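Local coordinates for pyruvate carboxylase n-terminal domain (Aquifex aeolicus, PDB 1ULZ), which forms the biotin carboxylase subunit of pyruvate carboxylase, a dimer whose chains combine a Rossmann-like N-terminal domain with an ATP-grasp domain and a biotin carboxylase C-terminal domain, at residues I13-I18 with E368-R373; L24-V29 with W310-A315; E47-G52 with L70-D75; S383-L388 with T412-T417. The protein carries 1 engineered substitution. All coordinates share one frame; numbering follows the deposited sequence.

Interaction 1 (I13-I18 with E368-R373)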
loop_
_atom_site.group_PDB
_atom_site.type_symbol
_atom_site.label_atom_id
_atom_site.label_comp_id
_atom_site.label_asym_id
_atom_site.label_seq_id
_atom_site.Cartn_x
_atom_site.Cartn_y
_atom_site.Cartn_z
ATOM N N ILE A 13 -8.897 -14.441 0.672
ATOM C CA ILE A 13 -7.674 -15.226 0.583
ATOM C C ILE A 13 -7.458 -15.807 -0.816
ATOM O O ILE A 13 -6.321 -15.895 -1.277
ATOM C CB ILE A 13 -7.622 -16.362 1.639
ATOM C CG1 ILE A 13 -6.184 -16.869 1.756
ATOM C CG2 ILE A 13 -8.543 -17.509 1.253
ATOM C CD1 ILE A 13 -5.181 -15.793 2.140
ATOM N N ALA A 14 -8.533 -16.182 -1.506
ATOM C CA ALA A 14 -8.390 -16.718 -2.861
ATOM C C ALA A 14 -7.823 -15.630 -3.771
ATOM O O ALA A 14 -7.012 -15.907 -4.652
ATOM C CB ALA A 14 -9.733 -17.205 -3.398
ATOM N N VAL A 15 -8.258 -14.393 -3.544
ATOM C CA VAL A 15 -7.785 -13.247 -4.319
ATOM C C VAL A 15 -6.302 -13.013 -4.029
ATOM O O VAL A 15 -5.516 -12.779 -4.942
ATOM C CB VAL A 15 -8.585 -11.969 -3.967
ATOM C CG1 VAL A 15 -7.916 -10.747 -4.581
ATOM C CG2 VAL A 15 -10.020 -12.097 -4.478
ATOM N N ARG A 16 -5.932 -13.088 -2.752
ATOM C CA ARG A 16 -4.545 -12.913 -2.323
ATOM C C ARG A 16 -3.643 -13.930 -3.015
ATOM O O ARG A 16 -2.594 -13.579 -3.543
ATOM C CB ARG A 16 -4.429 -13.100 -0.808
ATOM C CG ARG A 16 -2.989 -13.118 -0.278
ATOM C CD ARG A 16 -2.410 -11.713 -0.172
ATOM N NE ARG A 16 -1.020 -11.697 0.280
ATOM C CZ ARG A 16 0.030 -11.945 -0.500
ATOM N NH1 ARG A 16 -0.140 -12.236 -1.786
ATOM N NH2 ARG A 16 1.255 -11.888 0.002
ATOM N N ILE A 17 -4.059 -15.193 -3.002
ATOM C CA ILE A 17 -3.289 -16.261 -3.627
ATOM C C ILE A 17 -3.218 -16.082 -5.146
ATOM O O ILE A 17 -2.153 -16.239 -5.744
ATOM C CB ILE A 17 -3.891 -17.651 -3.301
ATOM C CG1 ILE A 17 -3.880 -17.876 -1.784
ATOM C CG2 ILE A 17 -3.087 -18.749 -3.999
ATOM C CD1 ILE A 17 -4.655 -19.085 -1.336
ATOM N N ILE A 18 -4.347 -15.752 -5.767
ATOM C CA ILE A 18 -4.371 -15.549 -7.213
ATOM C C ILE A 18 -3.424 -14.420 -7.630
ATOM O O ILE A 18 -2.720 -14.537 -8.628
ATOM C CB ILE A 18 -5.804 -15.238 -7.723
ATOM C CG1 ILE A 18 -6.641 -16.519 -7.731
ATOM C CG2 ILE A 18 -5.755 -14.650 -9.127
ATOM C CD1 ILE A 18 -8.088 -16.301 -8.103
ATOM N N GLU A 368 -7.009 -5.693 1.572
ATOM C CA GLU A 368 -7.155 -7.073 1.105
ATOM C C GLU A 368 -8.656 -7.368 1.045
ATOM O O GLU A 368 -9.299 -7.517 2.080
ATOM C CB GLU A 368 -6.498 -8.051 2.087
ATOM C CG GLU A 368 -4.982 -7.983 2.191
ATOM C CD GLU A 368 -4.264 -8.456 0.936
ATOM O OE1 GLU A 368 -4.700 -9.465 0.333
ATOM O OE2 GLU A 368 -3.253 -7.824 0.560
ATOM N N HIS A 369 -9.227 -7.447 -0.151
ATOM C CA HIS A 369 -10.661 -7.713 -0.246
ATOM C C HIS A 369 -11.124 -8.283 -1.583
ATOM O O HIS A 369 -10.383 -8.311 -2.568
ATOM C CB HIS A 369 -11.454 -6.429 0.028
ATOM C CG HIS A 369 -11.393 -5.434 -1.090
ATOM N ND1 HIS A 369 -12.316 -4.422 -1.237
ATOM C CD2 HIS A 369 -10.540 -5.319 -2.136
ATOM C CE1 HIS A 369 -12.037 -3.728 -2.327
ATOM N NE2 HIS A 369 -10.965 -4.253 -2.891
ATOM N N ALA A 370 -12.378 -8.720 -1.600
ATOM C CA ALA A 370 -13.005 -9.270 -2.797
ATOM C C ALA A 370 -14.367 -8.589 -2.965
ATOM O O ALA A 370 -15.214 -9.045 -3.732
ATOM C CB ALA A 370 -13.189 -10.774 -2.645
ATOM N N ALA A 371 -14.555 -7.477 -2.258
ATOM C CA ALA A 371 -15.820 -6.766 -2.282
ATOM C C ALA A 371 -15.969 -5.616 -3.273
ATOM O O ALA A 371 -14.999 -5.079 -3.808
ATOM C CB ALA A 371 -16.146 -6.270 -0.878
ATOM N N ALA A 372 -17.226 -5.254 -3.487
ATOM C CA ALA A 372 -17.626 -4.171 -4.378
ATOM C C ALA A 372 -19.138 -4.071 -4.218
ATOM O O ALA A 372 -19.736 -4.861 -3.486
ATOM C CB ALA A 372 -17.271 -4.510 -5.822
ATOM N N ARG A 373 -19.759 -3.098 -4.875
ATOM C CA ARG A 373 -21.203 -2.980 -4.793
ATOM C C ARG A 373 -21.771 -4.300 -5.300
ATOM O O ARG A 373 -21.310 -4.831 -6.307
ATOM C CB ARG A 373 -21.707 -1.841 -5.673
ATOM C CG ARG A 373 -23.222 -1.761 -5.713
ATOM C CD ARG A 373 -23.709 -0.438 -6.270
ATOM N NE ARG A 373 -25.167 -0.348 -6.208
ATOM C CZ ARG A 373 -25.992 -1.108 -6.921
ATOM N NH1 ARG A 373 -25.500 -2.014 -7.766
ATOM N NH2 ARG A 373 -27.308 -0.979 -6.777
#
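R16 leaves its helix with CG anti to the backbone N (chi1 172°) and then bends at chi2 (78°), while the E368 chain is bent at its own second torsion. These turns carry the carboxylate across the aliphatic middle of the arginine, short of its charged end. E368 OE1 lies 3.2 Å from R16 CD and 3.8 Å from R16 CB, but the nearest charged pair, R16 NE and E368 OE1, is 4.3 Å apart. That separation makes this a carboxylate resting on a methylene and not a salt bridge; the guanidinium and carboxylate planes are tilted by 48°. Both polar ends are held by others: R16 NH2 by E300 and D306, R16 NE by H296, and E368 OE2 by R366.

The apolar half belongs to V15, whose two methyls divide the work. V15 CG2 meets A370 CB at 3.9 Å, and V15 CG1 lies 4.0 Å from H369 O. The H369 side chain leaves the backbone pointing away from the helix, and its ring stacks on Y358 of the second subunit, which also packs on V15.

The contact thus brings the Rossmann-like N-terminal part of the chain against the C-terminal part, at the dimer interface. Helix 11-24 leans on 365-369, an outermost strand of the antiparallel sheet; strand 5-7 packs on another flank of the helix, and helix 40-44 touches both V15 and A370.

Interaction 2 (L24-V29 with W310-A315)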
loop_
_atom_site.group_PDB
_atom_site.type_symbol
_atom_site.label_atom_id
_atom_site.label_comp_id
_atom_site.label_asym_id
_atom_site.label_seq_id
_atom_site.Cartn_x
_atom_site.Cartn_y
_atom_site.Cartn_z
ATOM N N LEU A 24 3.781 -14.192 -10.427
ATOM C CA LEU A 24 4.798 -15.182 -10.777
ATOM C C LEU A 24 4.594 -15.680 -12.208
ATOM O O LEU A 24 5.446 -16.371 -12.755
ATOM C CB LEU A 24 4.759 -16.375 -9.811
ATOM C CG LEU A 24 5.175 -16.130 -8.353
ATOM C CD1 LEU A 24 4.858 -17.351 -7.512
ATOM C CD2 LEU A 24 6.659 -15.812 -8.279
ATOM N N GLY A 25 3.466 -15.318 -12.812
ATOM C CA GLY A 25 3.186 -15.757 -14.169
ATOM C C GLY A 25 2.670 -17.186 -14.197
ATOM O O GLY A 25 2.851 -17.905 -15.177
ATOM N N ILE A 26 2.028 -17.600 -13.110
ATOM C CA ILE A 26 1.487 -18.949 -12.993
ATOM C C ILE A 26 -0.025 -18.947 -13.202
ATOM O O ILE A 26 -0.754 -18.266 -12.480
ATOM C CB ILE A 26 1.781 -19.543 -11.598
ATOM C CG1 ILE A 26 3.293 -19.670 -11.395
ATOM C CG2 ILE A 26 1.101 -20.902 -11.449
ATOM C CD1 ILE A 26 3.687 -20.137 -10.013
ATOM N N PRO A 27 -0.512 -19.703 -14.203
ATOM C CA PRO A 27 -1.952 -19.759 -14.467
ATOM C C PRO A 27 -2.672 -20.300 -13.241
ATOM O O PRO A 27 -2.121 -21.121 -12.505
ATOM C CB PRO A 27 -2.052 -20.693 -15.678
ATOM C CG PRO A 27 -0.875 -21.596 -15.511
ATOM C CD PRO A 27 0.220 -20.633 -15.080
ATOM N N THR A 28 -3.900 -19.846 -13.020
ATOM C CA THR A 28 -4.651 -20.287 -11.855
ATOM C C THR A 28 -5.990 -20.920 -12.175
ATOM O O THR A 28 -6.571 -20.687 -13.242
ATOM C CB THR A 28 -4.919 -19.115 -10.896
ATOM O OG1 THR A 28 -5.709 -18.123 -11.562
ATOM C CG2 THR A 28 -3.615 -18.493 -10.449
ATOM N N VAL A 29 -6.473 -21.724 -11.234
ATOM C CA VAL A 29 -7.760 -22.393 -11.363
ATOM C C VAL A 29 -8.563 -22.139 -10.094
ATOM O O VAL A 29 -8.091 -22.398 -8.980
ATOM C CB VAL A 29 -7.617 -23.924 -11.544
ATOM C CG1 VAL A 29 -9.005 -24.565 -11.603
ATOM C CG2 VAL A 29 -6.846 -24.237 -12.820
ATOM N N TRP A 310 6.267 -16.513 -1.342
ATOM C CA TRP A 310 7.304 -17.437 -0.898
ATOM C C TRP A 310 6.752 -18.847 -0.675
ATOM O O TRP A 310 7.463 -19.828 -0.880
ATOM C CB TRP A 310 7.992 -16.922 0.374
ATOM C CG TRP A 310 9.221 -16.105 0.081
ATOM C CD1 TRP A 310 9.423 -14.789 0.374
ATOM C CD2 TRP A 310 10.412 -16.555 -0.582
ATOM N NE1 TRP A 310 10.665 -14.389 -0.063
ATOM C CE2 TRP A 310 11.292 -15.454 -0.654
ATOM C CE3 TRP A 310 10.818 -17.781 -1.124
ATOM C CZ2 TRP A 310 12.554 -15.539 -1.245
ATOM C CZ3 TRP A 310 12.075 -17.864 -1.714
ATOM C CH2 TRP A 310 12.926 -16.749 -1.767
ATOM N N GLN A 311 5.489 -18.942 -0.262
ATOM C CA GLN A 311 4.845 -20.235 -0.051
ATOM C C GLN A 311 4.921 -21.030 -1.352
ATOM O O GLN A 311 5.247 -22.217 -1.357
ATOM C CB GLN A 311 3.360 -20.064 0.309
ATOM C CG GLN A 311 3.050 -19.693 1.748
ATOM C CD GLN A 311 1.550 -19.731 2.034
ATOM O OE1 GLN A 311 0.791 -18.893 1.542
ATOM N NE2 GLN A 311 1.117 -20.715 2.823
ATOM N N ILE A 312 4.610 -20.357 -2.454
ATOM C CA ILE A 312 4.611 -20.989 -3.766
ATOM C C ILE A 312 6.017 -21.327 -4.251
ATOM O O ILE A 312 6.249 -22.422 -4.759
ATOM C CB ILE A 312 3.892 -20.100 -4.800
ATOM C CG1 ILE A 312 2.455 -19.828 -4.320
ATOM C CG2 ILE A 312 3.854 -20.799 -6.146
ATOM C CD1 ILE A 312 1.753 -18.696 -5.035
ATOM N N LYS A 313 6.952 -20.396 -4.088
ATOM C CA LYS A 313 8.330 -20.641 -4.503
ATOM C C LYS A 313 8.901 -21.825 -3.723
ATOM O O LYS A 313 9.582 -22.678 -4.284
ATOM C CB LYS A 313 9.192 -19.397 -4.259
ATOM C CG LYS A 313 8.816 -18.210 -5.131
ATOM C CD LYS A 313 9.727 -17.012 -4.902
ATOM C CE LYS A 313 9.404 -15.910 -5.913
ATOM N NZ LYS A 313 10.184 -14.646 -5.709
ATOM N N ILE A 314 8.609 -21.877 -2.427
ATOM C CA ILE A 314 9.105 -22.959 -1.584
ATOM C C ILE A 314 8.501 -24.297 -1.987
ATOM O O ILE A 314 9.206 -25.303 -2.072
ATOM C CB ILE A 314 8.811 -22.677 -0.102
ATOM C CG1 ILE A 314 9.736 -21.561 0.388
ATOM C CG2 ILE A 314 8.990 -23.945 0.726
ATOM C CD1 ILE A 314 9.418 -21.039 1.773
ATOM N N ALA A 315 7.199 -24.306 -2.250
ATOM C CA ALA A 315 6.524 -25.530 -2.661
ATOM C C ALA A 315 7.111 -26.006 -3.992
ATOM O O ALA A 315 7.119 -27.198 -4.287
ATOM C CB ALA A 315 5.018 -25.283 -2.801
#
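L24 and I26 meet I312 through apolar methyls. With CG1 of I312 at chi1 -57°, its CG2 lies anti to the backbone N and becomes the shared surface: L24 CD1 reaches I312 CG2 at 3.8 Å and I26 CD1 reaches it at 3.9 Å. In both pairs the side chains run past one another in opposite directions. L24 CD1 also lies 4.0 Å from I312 CB.

The second kind of contact uses the aliphatic part of a charged residue. K313 is extended beyond CG and crosses L24 at a slant, placing K313 CE 3.6 Å from L24 CD2. One turn of helix links this lysine to W310 as well, since K313 CD stands 4.0 Å above one face of the W310 indole, off-centre, over the outer part of the ring system.

G25, with positive phi (80°), is the first residue to leave the helical conformation of helix 11-24, in a Schellman motif. The chain then enters strand 28-32, completing a beta-alpha-beta crossover from strand 5-7 to its parallel neighbour in the Rossmann-like domain. Helix 307-315, from the ATP-grasp part of the chain, packs against this turn.

Among polar bonds, Q311 OE1 accepts from H78 of strand 76-78, a second tie between this helix and the parallel-sheet domain; T28 N bonds to D46.

Interaction 3 (E47-G52 with L70-D75)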
loop_
_atom_site.group_PDB
_atom_site.type_symbol
_atom_site.label_atom_id
_atom_site.label_comp_id
_atom_site.label_asym_id
_atom_site.label_seq_id
_atom_site.Cartn_x
_atom_site.Cartn_y
_atom_site.Cartn_z
ATOM N N GLU A 47 -9.023 -19.952 -15.042
ATOM C CA GLU A 47 -10.006 -21.028 -15.194
ATOM C C GLU A 47 -10.818 -21.023 -13.911
ATOM O O GLU A 47 -10.277 -20.741 -12.846
ATOM C CB GLU A 47 -9.336 -22.403 -15.288
ATOM C CG GLU A 47 -8.738 -22.770 -16.609
ATOM C CD GLU A 47 -8.112 -24.153 -16.571
ATOM O OE1 GLU A 47 -6.895 -24.256 -16.316
ATOM O OE2 GLU A 47 -8.846 -25.140 -16.781
ATOM N N ALA A 48 -12.100 -21.358 -13.998
ATOM C CA ALA A 48 -12.947 -21.387 -12.810
ATOM C C ALA A 48 -14.050 -22.431 -12.975
ATOM O O ALA A 48 -14.745 -22.459 -13.991
ATOM C CB ALA A 48 -13.546 -20.000 -12.557
ATOM N N TYR A 49 -14.208 -23.289 -11.973
ATOM C CA TYR A 49 -15.216 -24.333 -12.046
ATOM C C TYR A 49 -16.153 -24.387 -10.852
ATOM O O TYR A 49 -15.723 -24.359 -9.700
ATOM C CB TYR A 49 -14.553 -25.703 -12.222
ATOM C CG TYR A 49 -13.666 -25.797 -13.441
ATOM C CD1 TYR A 49 -12.336 -25.405 -13.386
ATOM C CD2 TYR A 49 -14.170 -26.245 -14.659
ATOM C CE1 TYR A 49 -11.528 -25.453 -14.511
ATOM C CE2 TYR A 49 -13.374 -26.297 -15.789
ATOM C CZ TYR A 49 -12.054 -25.899 -15.711
ATOM O OH TYR A 49 -11.260 -25.946 -16.830
ATOM N N MET A 50 -17.446 -24.456 -11.153
ATOM C CA MET A 50 -18.484 -24.544 -10.141
ATOM C C MET A 50 -18.592 -26.019 -9.774
ATOM O O MET A 50 -18.900 -26.851 -10.627
ATOM C CB MET A 50 -19.810 -24.050 -10.726
ATOM C CG MET A 50 -21.004 -24.166 -9.797
ATOM S SD MET A 50 -22.526 -23.784 -10.707
ATOM C CE MET A 50 -22.891 -25.381 -11.374
ATOM N N ILE A 51 -18.328 -26.344 -8.511
ATOM C CA ILE A 51 -18.390 -27.727 -8.052
ATOM C C ILE A 51 -19.004 -27.806 -6.663
ATOM O O ILE A 51 -19.084 -26.799 -5.951
ATOM C CB ILE A 51 -16.991 -28.358 -7.983
ATOM C CG1 ILE A 51 -16.153 -27.626 -6.933
ATOM C CG2 ILE A 51 -16.325 -28.295 -9.341
ATOM C CD1 ILE A 51 -14.781 -28.212 -6.719
ATOM N N GLY A 52 -19.434 -29.010 -6.286
ATOM C CA GLY A 52 -20.045 -29.216 -4.986
ATOM C C GLY A 52 -21.557 -29.352 -5.056
ATOM O O GLY A 52 -22.190 -28.902 -6.018
ATOM N N LEU A 70 -6.235 -32.806 -11.386
ATOM C CA LEU A 70 -5.670 -33.771 -12.320
ATOM C C LEU A 70 -6.297 -33.601 -13.695
ATOM O O LEU A 70 -5.614 -33.682 -14.714
ATOM C CB LEU A 70 -5.914 -35.196 -11.817
ATOM C CG LEU A 70 -5.200 -35.599 -10.521
ATOM C CD1 LEU A 70 -5.696 -36.965 -10.071
ATOM C CD2 LEU A 70 -3.686 -35.620 -10.749
ATOM N N GLU A 71 -7.601 -33.350 -13.722
ATOM C CA GLU A 71 -8.302 -33.180 -14.989
ATOM C C GLU A 71 -7.812 -31.993 -15.807
ATOM O O GLU A 71 -7.672 -32.099 -17.028
ATOM C CB GLU A 71 -9.810 -33.034 -14.756
ATOM C CG GLU A 71 -10.605 -32.888 -16.052
ATOM C CD GLU A 71 -12.095 -32.698 -15.814
ATOM O OE1 GLU A 71 -12.846 -32.651 -16.812
ATOM O OE2 GLU A 71 -12.514 -32.594 -14.635
ATOM N N VAL A 72 -7.551 -30.863 -15.157
ATOM C CA VAL A 72 -7.100 -29.681 -15.892
ATOM C C VAL A 72 -5.595 -29.436 -15.851
ATOM O O VAL A 72 -5.125 -28.351 -16.203
ATOM C CB VAL A 72 -7.817 -28.397 -15.398
ATOM C CG1 VAL A 72 -9.326 -28.535 -15.591
ATOM C CG2 VAL A 72 -7.483 -28.140 -13.941
ATOM N N GLY A 73 -4.835 -30.431 -15.416
ATOM C CA GLY A 73 -3.395 -30.261 -15.378
ATOM C C GLY A 73 -2.864 -29.262 -14.360
ATOM O O GLY A 73 -1.925 -28.518 -14.649
ATOM N N ALA A 74 -3.464 -29.236 -13.176
ATOM C CA ALA A 74 -3.011 -28.354 -12.107
ATOM C C ALA A 74 -2.140 -29.233 -11.206
ATOM O O ALA A 74 -2.653 -30.122 -10.524
ATOM C CB ALA A 74 -4.196 -27.808 -11.329
ATOM N N ASP A 75 -0.832 -28.987 -11.207
ATOM C CA ASP A 75 0.090 -29.791 -10.418
ATOM C C ASP A 75 0.389 -29.271 -9.019
ATOM O O ASP A 75 1.287 -29.773 -8.340
ATOM C CB ASP A 75 1.399 -29.993 -11.184
ATOM C CG ASP A 75 2.078 -28.685 -11.554
ATOM O OD1 ASP A 75 3.182 -28.757 -12.139
ATOM O OD2 ASP A 75 1.522 -27.594 -11.272
#
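Y49 OH donates to E47 OE2 over 2.5 Å, and both members of this short bond lie against V72. The two residues both point toward V72, just after the last helical turn of 62-71. Being two apart on strand 47-50 they share a face, and with CG anti to the carbonyl carbon in both (chi1 -79° for E47 and -57° for Y49) they run side by side. The glutamate oxygen lies at the edge of the phenol ring, in its plane, and receives the hydroxyl through its anti lone pair.

Against this pair rests a single methyl. V72 CG1 is 3.5 Å from Y49 OH and 3.6 Å from E47 OE2, so it touches both ends of the hydrogen bond. The same methyl, V72 CG1, reaches the ring carbon Y49 CZ at 3.8 Å, coming in obliquely, and V72 CB adds a contact of 3.7 Å to E47 OE2. No hydrogen bond joins the segments directly, but K4 bridges them: its NZ makes a salt bridge with E47 OE1 and a hydrogen bond with V72 O.

Strand 47-50 is the outermost on its side of the five-stranded parallel sheet of the Rossmann-like domain, whose strand order is 3-2-1-4-5. V72 follows helix 62-71, just before the chain returns to the sheet as strand 76-78.

Both carboxylate oxygens of E47 are therefore engaged, one by a hydroxyl and the other by an ammonium group. This environment would be expected to stabilise the ionised form, while V72 CG1 covers one side of the bond.

Interaction 4 (S383-L388 with T412-T417)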
loop_
_atom_site.group_PDB
_atom_site.type_symbol
_atom_site.label_atom_id
_atom_site.label_comp_id
_atom_site.label_asym_id
_atom_site.label_seq_id
_atom_site.Cartn_x
_atom_site.Cartn_y
_atom_site.Cartn_z
ATOM N N SER A 383 -18.193 -13.766 7.628
ATOM C CA SER A 383 -18.787 -12.465 7.358
ATOM C C SER A 383 -17.776 -11.372 7.010
ATOM O O SER A 383 -18.118 -10.191 6.996
ATOM C CB SER A 383 -19.605 -12.036 8.573
ATOM O OG SER A 383 -18.818 -12.132 9.749
ATOM N N MET A 384 -16.540 -11.764 6.717
ATOM C CA MET A 384 -15.491 -10.806 6.380
ATOM C C MET A 384 -15.759 -10.082 5.060
ATOM O O MET A 384 -16.083 -10.706 4.049
ATOM C CB MET A 384 -14.139 -11.526 6.305
ATOM C CG MET A 384 -12.919 -10.606 6.153
ATOM S SD MET A 384 -11.343 -11.545 6.178
ATOM C CE MET A 384 -11.436 -12.265 7.842
ATOM N N ILE A 385 -15.641 -8.758 5.081
ATOM C CA ILE A 385 -15.831 -7.958 3.879
ATOM C C ILE A 385 -14.454 -7.564 3.348
ATOM O O ILE A 385 -14.191 -7.645 2.152
ATOM C CB ILE A 385 -16.618 -6.669 4.173
ATOM C CG1 ILE A 385 -17.994 -7.017 4.739
ATOM C CG2 ILE A 385 -16.744 -5.832 2.898
ATOM C CD1 ILE A 385 -18.773 -5.813 5.196
ATOM N N ALA A 386 -13.578 -7.139 4.254
ATOM C CA ALA A 386 -12.232 -6.729 3.878
ATOM C C ALA A 386 -11.284 -6.699 5.069
ATOM O O ALA A 386 -11.707 -6.756 6.220
ATOM C CB ALA A 386 -12.275 -5.345 3.230
ATOM N N LYS A 387 -9.993 -6.626 4.774
ATOM C CA LYS A 387 -8.969 -6.526 5.802
ATOM C C LYS A 387 -8.209 -5.242 5.511
ATOM O O LYS A 387 -7.523 -5.137 4.495
ATOM C CB LYS A 387 -8.007 -7.714 5.759
ATOM C CG LYS A 387 -8.637 -9.036 6.150
ATOM C CD LYS A 387 -7.597 -10.134 6.294
ATOM C CE LYS A 387 -6.825 -10.359 5.007
ATOM N NZ LYS A 387 -6.039 -11.623 5.058
ATOM N N LEU A 388 -8.355 -4.265 6.399
ATOM C CA LEU A 388 -7.682 -2.978 6.253
ATOM C C LEU A 388 -6.400 -2.973 7.080
ATOM O O LEU A 388 -6.430 -3.202 8.289
ATOM C CB LEU A 388 -8.604 -1.852 6.719
ATOM C CG LEU A 388 -8.033 -0.435 6.691
ATOM C CD1 LEU A 388 -7.667 -0.036 5.258
ATOM C CD2 LEU A 388 -9.061 0.521 7.277
ATOM N N THR A 412 -22.441 0.630 2.866
ATOM C CA THR A 412 -23.850 0.640 3.260
ATOM C C THR A 412 -24.537 -0.623 2.755
ATOM O O THR A 412 -24.024 -1.311 1.872
ATOM C CB THR A 412 -24.617 1.874 2.712
ATOM O OG1 THR A 412 -24.633 1.843 1.279
ATOM C CG2 THR A 412 -23.966 3.162 3.193
ATOM N N GLY A 413 -25.702 -0.918 3.320
ATOM C CA GLY A 413 -26.447 -2.101 2.928
ATOM C C GLY A 413 -26.330 -3.165 4.000
ATOM O O GLY A 413 -27.145 -4.085 4.074
ATOM N N VAL A 414 -25.311 -3.025 4.842
ATOM C CA VAL A 414 -25.050 -3.970 5.920
ATOM C C VAL A 414 -24.362 -3.257 7.076
ATOM O O VAL A 414 -23.721 -2.219 6.884
ATOM C CB VAL A 414 -24.104 -5.110 5.461
ATOM C CG1 VAL A 414 -24.744 -5.909 4.342
ATOM C CG2 VAL A 414 -22.775 -4.521 4.984
ATOM N N LYS A 415 -24.504 -3.812 8.275
ATOM C CA LYS A 415 -23.852 -3.246 9.445
ATOM C C LYS A 415 -22.445 -3.825 9.421
ATOM O O LYS A 415 -22.246 -4.947 8.958
ATOM C CB LYS A 415 -24.567 -3.676 10.728
ATOM C CG LYS A 415 -26.012 -3.191 10.832
ATOM C CD LYS A 415 -26.564 -3.380 12.242
ATOM C CE LYS A 415 -27.992 -2.869 12.340
ATOM N NZ LYS A 415 -28.096 -1.425 11.965
ATOM N N THR A 416 -21.468 -3.069 9.906
ATOM C CA THR A 416 -20.098 -3.556 9.920
ATOM C C THR A 416 -19.439 -3.218 11.240
ATOM O O THR A 416 -20.042 -2.581 12.099
ATOM C CB THR A 416 -19.251 -2.920 8.807
ATOM O OG1 THR A 416 -18.923 -1.576 9.172
ATOM C CG2 THR A 416 -20.010 -2.920 7.487
ATOM N N THR A 417 -18.183 -3.632 11.378
ATOM C CA THR A 417 -17.409 -3.380 12.581
ATOM C C THR A 417 -16.661 -2.041 12.545
ATOM O O THR A 417 -15.932 -1.709 13.482
ATOM C CB THR A 417 -16.378 -4.507 12.798
ATOM O OG1 THR A 417 -15.674 -4.751 11.572
ATOM C CG2 THR A 417 -17.072 -5.791 13.249
#
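I385 sits in a classic beta bulge: it and A386 both face I338 on the neighbouring strand 332-339, within the large antiparallel sheet. From this bulge the I385 side chain reaches toward the loop 412-417, which leads from strand 410-411 into helix 418-426.

The closer part of the contact is buried and rests on one pair of methyls. I385 CD1 lies 3.9 Å from T416 CG2, and the two side chains meet nearly at a right angle. The isoleucine has CG1 anti to its carbonyl carbon (chi1 -60°) and is extended beyond it, which carries CD1 across to the loop.

Toward V414 the fit slackens. V414 CG2 is 4.2 Å from I385 CD1, and this valine is partly exposed. K415, between the two contacting loop residues, is exposed; the end of its side chain leads away from the strand toward E451, with which it makes only a long, weak ion pair. The whole contact buries just 76 Å², and no hydrogen bond crosses it.

The next residue of the loop ties it to the same sheet by polar bonds, since T417 OG1 also bonds to R337 O and N339 N of strand 332-339. T416 divides its branches between two tasks: CG2 packs on the isoleucine, whereas OG1, at chi1 76°, points back over the main chain and caps the backbone N of I418.

Interactions 1, 2 and 3 share the N-terminal domain, 3 nested within 2 and 2 within 1 along the chain. I18 CG2 of interaction 1 packs on T28 OG1 of interaction 2 at 4.2 Å, and T28 O probably accepts a hydrogen bond from E47 N of interaction 3 at 3.1 Å, across neighbouring strands of the parallel sheet. Interaction 4 adjoins interaction 1 in the antiparallel sheet: E368 O and K387 N, 2.9 Å apart, probably bond, while A371 CB packs on I385 CG2 at 3.8 Å. Interaction 1 therefore lies between the helix of the parallel-sheet domain and the antiparallel sheet, its centre about 13 Å from that of interaction 4 and 17 Å from that of interaction 2.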